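Local structure of Baccell_00875 (5NO8) at residues E125-T130 with V142-P147; D221-L226 with E231-E236; V103-R106 with R111-I114. The protein is a polysaccharide lyase of a distinct family and probably removes the L-rhamnose caps next to glucuronic acid on complex arabinogalactan proteins. All coordinates share one frame; numbering follows the deposited sequence.

Interaction 1 (E125-T130 with V142-P147); sequences EEYSFT and VAVYTP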
loop_
_atom_site.group_PDB
_atom_site.type_symbol
_atom_site.label_atom_id
_atom_site.label_comp_id
_atom_site.label_asym_id
_atom_site.label_seq_id
_atom_site.Cartn_x
_atom_site.Cartn_y
_atom_site.Cartn_z
ATOM N N GLU A 125 14.359 -14.121 20.288
ATOM C CA GLU A 125 14.278 -13.139 21.356
ATOM C C GLU A 125 13.057 -13.383 22.193
ATOM O O GLU A 125 11.966 -13.549 21.643
ATOM C CB GLU A 125 14.153 -11.740 20.780
ATOM C CG GLU A 125 15.244 -11.345 19.831
ATOM C CD GLU A 125 15.315 -9.834 19.728
ATOM O OE1 GLU A 125 14.328 -9.229 19.223
ATOM O OE2 GLU A 125 16.303 -9.225 20.228
ATOM N N GLU A 126 13.239 -13.393 23.509
ATOM C CA GLU A 126 12.141 -13.550 24.456
ATOM C C GLU A 126 12.093 -12.273 25.295
ATOM O O GLU A 126 13.100 -11.905 25.898
ATOM C CB GLU A 126 12.400 -14.782 25.303
ATOM C CG GLU A 126 11.313 -15.176 26.281
ATOM C CD GLU A 126 11.778 -16.296 27.219
ATOM O OE1 GLU A 126 12.462 -17.254 26.777
ATOM O OE2 GLU A 126 11.477 -16.189 28.415
ATOM N N TYR A 127 10.948 -11.593 25.279
ATOM C CA TYR A 127 10.682 -10.392 26.075
ATOM C C TYR A 127 9.714 -10.806 27.182
ATOM O O TYR A 127 8.683 -11.437 26.904
ATOM C CB TYR A 127 10.020 -9.287 25.243
ATOM C CG TYR A 127 10.850 -8.773 24.111
ATOM C CD1 TYR A 127 10.996 -9.514 22.949
ATOM C CD2 TYR A 127 11.475 -7.537 24.174
ATOM C CE1 TYR A 127 11.765 -9.054 21.897
ATOM C CE2 TYR A 127 12.236 -7.070 23.130
ATOM C CZ TYR A 127 12.402 -7.843 21.994
ATOM O OH TYR A 127 13.175 -7.390 20.935
ATOM N N SER A 128 10.043 -10.525 28.438
ATOM C CA SER A 128 9.095 -10.763 29.490
ATOM C C SER A 128 8.866 -9.458 30.217
ATOM O O SER A 128 9.835 -8.746 30.515
ATOM C CB SER A 128 9.575 -11.852 30.429
ATOM O OG SER A 128 10.779 -11.457 30.988
ATOM N N PHE A 129 7.602 -9.178 30.502
ATOM C CA PHE A 129 7.177 -7.968 31.195
ATOM C C PHE A 129 6.581 -8.431 32.505
ATOM O O PHE A 129 5.582 -9.154 32.499
ATOM C CB PHE A 129 6.137 -7.225 30.375
ATOM C CG PHE A 129 6.632 -6.793 29.033
ATOM C CD1 PHE A 129 6.676 -7.692 27.977
ATOM C CD2 PHE A 129 7.103 -5.508 28.831
ATOM C CE1 PHE A 129 7.141 -7.313 26.751
ATOM C CE2 PHE A 129 7.596 -5.120 27.591
ATOM C CZ PHE A 129 7.621 -6.029 26.552
ATOM N N THR A 130 7.185 -8.036 33.623
ATOM C CA THR A 130 6.744 -8.500 34.933
ATOM C C THR A 130 6.354 -7.331 35.826
ATOM O O THR A 130 7.087 -6.367 35.915
ATOM C CB THR A 130 7.837 -9.334 35.632
ATOM O OG1 THR A 130 8.257 -10.375 34.735
ATOM C CG2 THR A 130 7.314 -9.941 36.925
ATOM N N VAL A 142 1.601 -0.687 24.667
ATOM C CA VAL A 142 2.850 -1.399 24.923
ATOM C C VAL A 142 3.427 -1.753 23.547
ATOM O O VAL A 142 2.735 -2.358 22.735
ATOM C CB VAL A 142 2.608 -2.711 25.697
ATOM C CG1 VAL A 142 3.943 -3.400 26.010
ATOM C CG2 VAL A 142 1.792 -2.444 26.951
ATOM N N ALA A 143 4.671 -1.364 23.284
ATOM C CA ALA A 143 5.261 -1.612 21.961
ATOM C C ALA A 143 6.759 -1.791 22.027
ATOM O O ALA A 143 7.402 -1.279 22.922
ATOM C CB ALA A 143 4.895 -0.504 20.979
ATOM N N VAL A 144 7.287 -2.585 21.089
ATOM C CA VAL A 144 8.718 -2.780 20.945
ATOM C C VAL A 144 9.103 -2.159 19.600
ATOM O O VAL A 144 8.486 -2.449 18.557
ATOM C CB VAL A 144 9.089 -4.269 20.979
ATOM C CG1 VAL A 144 10.584 -4.492 20.724
ATOM C CG2 VAL A 144 8.682 -4.895 22.289
ATOM N N TYR A 145 10.138 -1.321 19.597
ATOM C CA TYR A 145 10.662 -0.801 18.337
ATOM C C TYR A 145 11.319 -1.904 17.514
ATOM O O TYR A 145 12.117 -2.688 18.031
ATOM C CB TYR A 145 11.678 0.309 18.582
ATOM C CG TYR A 145 11.119 1.524 19.214
ATOM C CD1 TYR A 145 10.151 2.282 18.568
ATOM C CD2 TYR A 145 11.566 1.949 20.450
ATOM C CE1 TYR A 145 9.630 3.433 19.142
ATOM C CE2 TYR A 145 11.071 3.089 21.030
ATOM C CZ TYR A 145 10.124 3.853 20.374
ATOM O OH TYR A 145 9.645 4.995 20.986
ATOM N N THR A 146 10.957 -1.957 16.224
ATOM C CA THR A 146 11.533 -2.895 15.261
ATOM C C THR A 146 11.829 -2.061 14.014
ATOM O O THR A 146 11.047 -2.065 13.046
ATOM C CB THR A 146 10.601 -4.088 14.954
ATOM O OG1 THR A 146 9.363 -3.596 14.434
ATOM C CG2 THR A 146 10.367 -4.951 16.191
ATOM N N PRO A 147 12.929 -1.295 14.045
ATOM C CA PRO A 147 13.174 -0.277 13.012
ATOM C C PRO A 147 13.719 -0.881 11.726
ATOM O O PRO A 147 14.848 -0.621 11.349
ATOM C CB PRO A 147 14.154 0.679 13.684
ATOM C CG PRO A 147 14.891 -0.185 14.647
ATOM C CD PRO A 147 13.893 -1.187 15.149
#
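Val144 meets Tyr127, and Val142 meets Phe129, across the interface of a beta sandwich: strand 122-131 belongs to one sheet and strand 137-145 to the other, so the two touch through side chains with no hydrogen bond between them. The backbones keep the spacing of facing sheets, with 9.4 Å between the CA atoms of Tyr127 and Val144. The Tyr127 and Phe129 rings reach across between the strands. With CG of Tyr127 anti to its carbonyl carbon (chi1 -63°), the phenol extends to meet the valine coming from the opposite direction. Val144 CG1 touches Tyr127 CE2 at 3.9 Å, while its other methyl, CG2, lies over one face of the ring. Phe129 makes a looser touch with Val142, Phe129 CE2 lying 4.3 Å from Val142 CG1 in an oblique approach. Trp237, from the next strand of the same sheet, adds an edge-to-face contact with Tyr127. A leucine in place of Tyr127 would probably leave Val144 poorly packed and Glu125 short of one donor. Glu125 OE2 forms a salt bridge with Arg116, and OE1 accepts from the indole NE1 atoms of Trp72 and Trp237. The phenol completes the set, Tyr127 OH donating to Glu125 OE1 at 2.8 Å from above the carboxylate plane.

Interaction 2 (D221-L226 with E231-E236); sequences DLPDLL and ESYSLE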
loop_
_atom_site.group_PDB
_atom_site.type_symbol
_atom_site.label_atom_id
_atom_site.label_comp_id
_atom_site.label_asym_id
_atom_site.label_seq_id
_atom_site.Cartn_x
_atom_site.Cartn_y
_atom_site.Cartn_z
ATOM N N ASP A 221 2.995 -3.349 18.335
ATOM C CA ASP A 221 2.162 -3.236 19.521
ATOM C C ASP A 221 1.755 -4.581 20.088
ATOM O O ASP A 221 1.203 -5.416 19.384
ATOM C CB ASP A 221 0.889 -2.446 19.223
ATOM C CG ASP A 221 1.163 -1.029 18.782
ATOM O OD1 ASP A 221 1.958 -0.331 19.454
ATOM O OD2 ASP A 221 0.580 -0.597 17.772
ATOM N N LEU A 222 2.018 -4.766 21.368
ATOM C CA LEU A 222 1.560 -5.912 22.119
ATOM C C LEU A 222 0.100 -5.656 22.520
ATOM O O LEU A 222 -0.384 -4.505 22.456
ATOM C CB LEU A 222 2.421 -6.103 23.392
ATOM C CG LEU A 222 3.782 -6.738 23.170
ATOM C CD1 LEU A 222 4.706 -5.857 22.360
ATOM C CD2 LEU A 222 4.411 -7.122 24.520
ATOM N N PRO A 223 -0.608 -6.710 22.959
ATOM C CA PRO A 223 -1.910 -6.457 23.550
ATOM C C PRO A 223 -1.818 -5.532 24.758
ATOM O O PRO A 223 -0.776 -5.499 25.442
ATOM C CB PRO A 223 -2.386 -7.858 23.991
ATOM C CG PRO A 223 -1.533 -8.808 23.212
ATOM C CD PRO A 223 -0.219 -8.125 23.087
ATOM N N ASP A 224 -2.888 -4.790 25.028
ATOM C CA ASP A 224 -2.990 -4.122 26.314
ATOM C C ASP A 224 -3.055 -5.211 27.398
ATOM O O ASP A 224 -3.632 -6.275 27.178
ATOM C CB ASP A 224 -4.186 -3.179 26.351
ATOM C CG ASP A 224 -4.013 -1.949 25.424
ATOM O OD1 ASP A 224 -2.887 -1.479 25.063
ATOM O OD2 ASP A 224 -5.069 -1.381 25.067
ATOM N N LEU A 225 -2.433 -4.956 28.544
ATOM C CA LEU A 225 -2.184 -5.991 29.552
ATOM C C LEU A 225 -2.733 -5.553 30.911
ATOM O O LEU A 225 -2.870 -4.342 31.206
ATOM C CB LEU A 225 -0.674 -6.275 29.703
ATOM C CG LEU A 225 0.141 -6.640 28.462
ATOM C CD1 LEU A 225 1.628 -6.737 28.722
ATOM C CD2 LEU A 225 -0.393 -7.945 27.918
ATOM N N LEU A 226 -3.050 -6.550 31.723
ATOM C CA LEU A 226 -3.369 -6.333 33.125
ATOM C C LEU A 226 -2.509 -7.334 33.880
ATOM O O LEU A 226 -2.661 -8.537 33.656
ATOM C CB LEU A 226 -4.863 -6.565 33.375
ATOM C CG LEU A 226 -5.397 -6.364 34.795
ATOM C CD1 LEU A 226 -5.005 -5.075 35.397
ATOM C CD2 LEU A 226 -6.915 -6.440 34.804
ATOM N N GLU A 231 2.968 -11.202 38.246
ATOM C CA GLU A 231 2.543 -11.777 36.977
ATOM C C GLU A 231 3.353 -11.217 35.840
ATOM O O GLU A 231 3.806 -10.057 35.898
ATOM C CB GLU A 231 1.087 -11.483 36.668
ATOM C CG GLU A 231 0.109 -12.254 37.520
ATOM C CD GLU A 231 -1.326 -12.185 37.003
ATOM O OE1 GLU A 231 -2.063 -13.101 37.431
ATOM O OE2 GLU A 231 -1.719 -11.255 36.202
ATOM N N SER A 232 3.510 -12.026 34.798
ATOM C CA SER A 232 4.303 -11.677 33.658
ATOM C C SER A 232 3.478 -11.839 32.387
ATOM O O SER A 232 2.424 -12.493 32.393
ATOM C CB SER A 232 5.546 -12.564 33.603
ATOM O OG SER A 232 6.549 -11.968 32.814
ATOM N N TYR A 233 3.929 -11.152 31.344
ATOM C CA TYR A 233 3.526 -11.407 29.958
ATOM C C TYR A 233 4.800 -11.685 29.162
ATOM O O TYR A 233 5.805 -10.965 29.314
ATOM C CB TYR A 233 2.813 -10.205 29.392
ATOM C CG TYR A 233 2.318 -10.458 27.987
ATOM C CD1 TYR A 233 1.166 -11.217 27.776
ATOM C CD2 TYR A 233 3.019 -9.991 26.888
ATOM C CE1 TYR A 233 0.700 -11.482 26.485
ATOM C CE2 TYR A 233 2.571 -10.260 25.584
ATOM C CZ TYR A 233 1.393 -10.989 25.405
ATOM O OH TYR A 233 0.934 -11.268 24.134
ATOM N N SER A 234 4.771 -12.724 28.328
ATOM C CA SER A 234 5.901 -13.074 27.489
ATOM C C SER A 234 5.587 -12.965 25.997
ATOM O O SER A 234 4.542 -13.404 25.523
ATOM C CB SER A 234 6.425 -14.483 27.775
ATOM O OG SER A 234 5.368 -15.363 28.087
ATOM N N LEU A 235 6.537 -12.393 25.284
ATOM C CA LEU A 235 6.499 -12.310 23.836
ATOM C C LEU A 235 7.804 -12.932 23.352
ATOM O O LEU A 235 8.877 -12.582 23.844
ATOM C CB LEU A 235 6.434 -10.876 23.417
ATOM C CG LEU A 235 6.656 -10.559 21.941
ATOM C CD1 LEU A 235 5.444 -10.955 21.128
ATOM C CD2 LEU A 235 7.016 -9.098 21.754
ATOM N N GLU A 236 7.704 -13.803 22.348
ATOM C CA GLU A 236 8.873 -14.392 21.760
ATOM C C GLU A 236 8.736 -14.335 20.239
ATOM O O GLU A 236 7.661 -14.565 19.693
ATOM C CB GLU A 236 9.014 -15.837 22.238
ATOM C CG GLU A 236 10.217 -16.571 21.684
ATOM C CD GLU A 236 10.196 -18.061 22.001
ATOM O OE1 GLU A 236 11.004 -18.468 22.856
ATOM O OE2 GLU A 236 9.370 -18.816 21.421
HETATM O O HOH W 1 -4.070 -10.724 35.238
#
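Leu225 lays its CD2 methyl over one face of the Tyr233 ring, a CH-pi contact in which CD2 stands 3.8 Å from the ring centroid and 19° off the normal. Leu225 CD1 reaches back to Tyr233 CB at 3.7 Å, so both methyls bear on the same side, one toward the ring and one toward its root. CG of Tyr233 is anti to the backbone N (chi1 -177°), which carries the ring out from strand 232-242 toward residues 221-226. Two more side chains line up along it: Leu222 CD2 sits 3.8 Å from Tyr233 CE2, and Pro223 CD comes within 3.5 Å of the phenol oxygen, Tyr233 OH. Leu222 also gives CD1 to Leu235 CD2, 4.0 Å away, at the buried end. The segments run antiparallel, with 7.9 Å between the CA atoms of Leu225 and Tyr233. Residues 225-226 belong to the sheet of strand 137-145, where Leu222 also bonds to Val142; residues 232-236 belong to the facing sheet. Near the turn, one water donates to Leu226 O at 3.0 Å and to Glu231 OE2 at 2.6 Å, the latter also accepting from Lys228 N. The joint therefore rests on dispersion between aliphatic groups and one aromatic ring, polar bonding between the segments being limited to this water bridge.

Interaction 3 (V103-R106 with R111-I114); sequences VLYR and RILI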
loop_
_atom_site.group_PDB
_atom_site.type_symbol
_atom_site.label_atom_id
_atom_site.label_comp_id
_atom_site.label_asym_id
_atom_site.label_seq_id
_atom_site.Cartn_x
_atom_site.Cartn_y
_atom_site.Cartn_z
ATOM N N VAL A 103 19.439 -8.597 28.597
ATOM C CA VAL A 103 19.307 -7.201 28.946
ATOM C C VAL A 103 18.091 -7.050 29.850
ATOM O O VAL A 103 17.001 -7.576 29.547
ATOM C CB VAL A 103 19.170 -6.299 27.693
ATOM C CG1 VAL A 103 19.431 -4.859 28.054
ATOM C CG2 VAL A 103 20.150 -6.703 26.578
ATOM N N LEU A 104 18.274 -6.357 30.966
ATOM C CA LEU A 104 17.235 -6.157 31.945
ATOM C C LEU A 104 17.010 -4.677 32.153
ATOM O O LEU A 104 17.956 -3.914 32.412
ATOM C CB LEU A 104 17.639 -6.847 33.249
ATOM C CG LEU A 104 16.684 -6.841 34.420
ATOM C CD1 LEU A 104 15.388 -7.504 34.025
ATOM C CD2 LEU A 104 17.320 -7.527 35.640
ATOM N N TYR A 105 15.745 -4.270 32.077
ATOM C CA TYR A 105 15.317 -2.888 32.314
ATOM C C TYR A 105 14.307 -2.921 33.422
ATOM O O TYR A 105 13.577 -3.912 33.578
ATOM C CB TYR A 105 14.641 -2.276 31.055
ATOM C CG TYR A 105 15.419 -2.376 29.781
ATOM C CD1 TYR A 105 15.430 -3.572 29.048
ATOM C CD2 TYR A 105 16.199 -1.315 29.307
ATOM C CE1 TYR A 105 16.151 -3.690 27.881
ATOM C CE2 TYR A 105 16.948 -1.431 28.122
ATOM C CZ TYR A 105 16.936 -2.624 27.428
ATOM O OH TYR A 105 17.646 -2.795 26.259
ATOM N N ARG A 106 14.215 -1.830 34.180
ATOM C CA ARG A 106 13.223 -1.699 35.231
ATOM C C ARG A 106 12.687 -0.285 35.162
ATOM O O ARG A 106 13.421 0.681 35.379
ATOM C CB ARG A 106 13.788 -2.023 36.614
ATOM C CG ARG A 106 12.816 -1.868 37.769
ATOM C CD ARG A 106 11.662 -2.887 37.764
ATOM N NE ARG A 106 10.855 -2.670 38.941
ATOM C CZ ARG A 106 11.038 -3.235 40.134
ATOM N NH1 ARG A 106 11.949 -4.164 40.313
ATOM N NH2 ARG A 106 10.241 -2.906 41.140
ATOM N N ARG A 111 9.379 -4.739 35.128
ATOM C CA ARG A 111 10.640 -5.336 34.721
ATOM C C ARG A 111 10.497 -5.805 33.286
ATOM O O ARG A 111 9.533 -6.544 32.994
ATOM C CB ARG A 111 10.898 -6.519 35.631
ATOM C CG ARG A 111 12.211 -7.234 35.470
ATOM C CD ARG A 111 12.200 -8.354 36.520
ATOM N NE ARG A 111 13.462 -9.055 36.706
ATOM C CZ ARG A 111 13.791 -10.239 36.164
ATOM N NH1 ARG A 111 14.979 -10.784 36.457
ATOM N NH2 ARG A 111 12.975 -10.862 35.305
ATOM N N ILE A 112 11.419 -5.390 32.426
ATOM C CA ILE A 112 11.482 -5.846 31.037
ATOM C C ILE A 112 12.765 -6.633 30.871
ATOM O O ILE A 112 13.855 -6.074 31.002
ATOM C CB ILE A 112 11.453 -4.700 30.009
ATOM C CG1 ILE A 112 10.272 -3.741 30.254
ATOM C CG2 ILE A 112 11.354 -5.268 28.611
ATOM C CD1 ILE A 112 10.611 -2.499 31.055
ATOM N N LEU A 113 12.641 -7.927 30.636
ATOM C CA LEU A 113 13.843 -8.772 30.435
ATOM C C LEU A 113 13.855 -9.222 28.994
ATOM O O LEU A 113 12.858 -9.773 28.530
ATOM C CB LEU A 113 13.826 -9.979 31.347
ATOM C CG LEU A 113 14.963 -11.011 31.231
ATOM C CD1 LEU A 113 16.294 -10.371 31.604
ATOM C CD2 LEU A 113 14.668 -12.210 32.116
ATOM N N ILE A 114 14.969 -8.995 28.304
ATOM C CA ILE A 114 15.186 -9.538 26.981
ATOM C C ILE A 114 16.253 -10.616 27.011
ATOM O O ILE A 114 17.367 -10.345 27.442
ATOM C CB ILE A 114 15.623 -8.465 25.978
ATOM C CG1 ILE A 114 14.694 -7.256 26.065
ATOM C CG2 ILE A 114 15.618 -9.056 24.571
ATOM C CD1 ILE A 114 15.111 -6.077 25.215
#
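Leu104 and Arg111 both place CG anti to the backbone N, and Arg111 (chi1 -175°) then runs extended from CG to NE, taking the arginine slantwise across the leucine on the same face of the hairpin. Leu104 CD1 touches Arg111 CG at 3.5 Å and stands over one face of the guanidinium, 3.6 Å above its plane and offset toward the rim. The same methyl lies 3.9 Å from Leu113 CD1, the cross-strand neighbour of Leu104. On the other face Tyr105 turns differently: its CG is anti to the carbonyl carbon (chi1 -52°), which brings the ring over toward strand 110-119. There the in-plane edge of the ring faces a backbone carbonyl, with Tyr105 CD1 3.5 Å from Ile112 O, while Tyr105 CE1 meets Ile114 CD1 at 3.7 Å. The phenol hydroxyl bonds to Thr37 O, beyond the hairpin. Strands 102-107 and 110-119 are joined in regular antiparallel fashion. Val103 with Ile114 and Tyr105 with Ile112 are the hydrogen-bonded pairs, alternating with the non-hydrogen-bonded pairs Leu104 with Leu113 and Arg106 with Arg111. The straightest of the four bonds runs from Ile114 N to Val103 O, 2.8 Å long with 174° at the hydrogen. Arg106 bends at its second torsion and bonds through NE to Gly108 O in the turn; its NH1 remains 6.3 Å from Arg111 NE, and both arginine side chains touch Glu132, whose charge is likely to ease their proximity. The hairpin thus has two chemical sides: Val103, Tyr105, Ile112 and Ile114 form a buried, largely apolar layer, whereas the face with Leu104, Arg106, Arg111 and Leu113 is the more exposed one, where Arg111 meets Leu104 with its aliphatic stem and one guanidinium face.

Along the chain the order is interaction 3, interaction 1, interaction 2, and all three lie in the N-terminal beta region, on the same side of the chain's centre. Their common member is the antiparallel sheet holding strands 102-107, 110-119, 122-131 and 232-242. Interaction 3 is an in-sheet hairpin, whereas interactions 1 and 2 cross to the facing sheet that contains strands 137-145 and 225-227. The centre of interaction 1 is about 9 Å from each of the others, and backbone bonds from Ser128 to Leu113 and from Tyr127 to Leu235 tie it to both. Interactions 2 and 3 do not touch. Phe129, touching Ile112, Val142 and Leu222, is a residue that all three contacts meet.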